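Encapsulated ferritin-like protein (Haliangium ochraceum, PDB 5N5F) oxidises Fe(2+) to Fe(3+) as the ferroxidase cargo of an encapsulin nanocompartment, where the mineralised iron is deposited. Local coordinates at residues Pro48-His51 with Asp52-His56. Residues are numbered along the deposited sequence; the frame is centred on the assembly and turned at random.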
loop_
_atom_site.group_PDB
_atom_site.type_symbol
_atom_site.label_atom_id
_atom_site.label_comp_id
_atom_site.label_asym_id
_atom_site.label_seq_id
_atom_site.Cartn_x
_atom_site.Cartn_y
_atom_site.Cartn_z
ATOM N N PRO B 48 27.255 -17.498 -7.553
ATOM C CA PRO B 48 27.498 -18.231 -6.295
ATOM C C PRO B 48 27.913 -17.341 -5.138
ATOM O O PRO B 48 27.557 -17.632 -3.988
ATOM C CB PRO B 48 28.616 -19.217 -6.672
ATOM C CG PRO B 48 28.555 -19.327 -8.157
ATOM C CD PRO B 48 28.113 -17.986 -8.646
ATOM N N GLY B 49 28.664 -16.271 -5.403
ATOM C CA GLY B 49 29.104 -15.397 -4.326
ATOM C C GLY B 49 27.951 -14.706 -3.623
ATOM O O GLY B 49 27.922 -14.624 -2.392
ATOM N N LEU B 50 26.987 -14.196 -4.393
ATOM C CA LEU B 50 25.821 -13.564 -3.785
ATOM C C LEU B 50 24.970 -14.586 -3.043
ATOM O O LEU B 50 24.454 -14.303 -1.955
ATOM C CB LEU B 50 24.993 -12.854 -4.856
ATOM C CG LEU B 50 23.683 -12.198 -4.412
ATOM C CD1 LEU B 50 23.914 -11.248 -3.246
ATOM C CD2 LEU B 50 23.048 -11.453 -5.584
ATOM N N HIS B 51 24.810 -15.779 -3.620
ATOM C CA HIS B 51 24.026 -16.828 -2.977
ATOM C C HIS B 51 24.515 -17.087 -1.559
ATOM O O HIS B 51 23.728 -17.080 -0.606
ATOM C CB HIS B 51 24.094 -18.108 -3.812
ATOM C CG HIS B 51 23.435 -19.288 -3.167
ATOM N ND1 HIS B 51 24.086 -20.105 -2.268
ATOM C CD2 HIS B 51 22.186 -19.792 -3.297
ATOM C CE1 HIS B 51 23.263 -21.059 -1.868
ATOM N NE2 HIS B 51 22.104 -20.893 -2.478
ATOM N N ASP B 52 25.825 -17.292 -1.397
ATOM C CA ASP B 52 26.360 -17.666 -0.091
ATOM C C ASP B 52 26.188 -16.544 0.924
ATOM O O ASP B 52 25.960 -16.806 2.113
ATOM C CB ASP B 52 27.834 -18.053 -0.222
ATOM C CG ASP B 52 28.045 -19.231 -1.156
ATOM O OD1 ASP B 52 27.067 -19.960 -1.427
ATOM O OD2 ASP B 52 29.186 -19.430 -1.618
ATOM N N VAL B 53 26.299 -15.289 0.478
ATOM C CA VAL B 53 26.054 -14.159 1.373
ATOM C C VAL B 53 24.599 -14.152 1.823
ATOM O O VAL B 53 24.299 -13.926 3.002
ATOM C CB VAL B 53 26.437 -12.834 0.685
ATOM C CG1 VAL B 53 26.078 -11.640 1.566
ATOM C CG2 VAL B 53 27.925 -12.811 0.349
ATOM N N LEU B 54 23.675 -14.404 0.894
ATOM C CA LEU B 54 22.256 -14.363 1.225
ATOM C C LEU B 54 21.893 -15.442 2.239
ATOM O O LEU B 54 21.142 -15.184 3.186
ATOM C CB LEU B 54 21.421 -14.517 -0.046
ATOM C CG LEU B 54 21.349 -13.306 -0.980
ATOM C CD1 LEU B 54 20.646 -13.688 -2.269
ATOM C CD2 LEU B 54 20.640 -12.130 -0.321
ATOM N N ILE B 55 22.416 -16.657 2.055
ATOM C CA ILE B 55 22.127 -17.743 2.988
ATOM C C ILE B 55 22.747 -17.454 4.349
ATOM O O ILE B 55 22.117 -17.663 5.392
ATOM C CB ILE B 55 22.623 -19.086 2.413
ATOM C CG1 ILE B 55 21.928 -19.401 1.083
ATOM C CG2 ILE B 55 22.400 -20.231 3.414
ATOM C CD1 ILE B 55 20.436 -19.699 1.194
ATOM N N HIS B 56 23.992 -16.971 4.361
ATOM C CA HIS B 56 24.672 -16.708 5.624
ATOM C C HIS B 56 23.911 -15.691 6.461
ATOM O O HIS B 56 23.767 -15.858 7.677
ATOM C CB HIS B 56 26.094 -16.216 5.363
ATOM C CG HIS B 56 26.802 -15.740 6.593
ATOM N ND1 HIS B 56 26.600 -14.487 7.132
ATOM C CD2 HIS B 56 27.712 -16.349 7.390
ATOM C CE1 HIS B 56 27.355 -14.345 8.207
ATOM N NE2 HIS B 56 28.039 -15.460 8.385
#
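P48 opens helix 48-75 and hands its carbonyl to the next turn: D52 N donates to P48 O over 3.1 Å. One residue on, G49 O receives a weak bond from V53 N and also has V53 CG2 lying 3.3 Å away. L50 turns to the buried side; its CD1 rests 4.0 Å from L54 CG, while its backbone O takes L54 N. W71 and T27 of a second subunit pack on L50 and L54, so this apolar strip belongs to a subunit interface in the decameric ring of the N-terminal EncFtn domain. With CG anti to the backbone N (chi1 174°), the imidazole of H51 stands beside its own carbonyl carbon, its edge to D52 and one face to I55. Its ND1 donates to D52 OD1 at 3.1 Å, almost straight at 174°; the oxygen lies in the ring plane, while ND1 comes to its anti side from somewhat out of the carboxylate plane, the two planes being 79° apart. I55 CG1 covers one ring face in a CH-pi contact, 3.9 Å from the centroid and displaced toward CE1. A42 of helix 16-44 touches both H51 and I55. Carboxylate and methylene together should limit the ring's rotation about CB-CG, and the nearby negative charge would probably favour a proton on ND1.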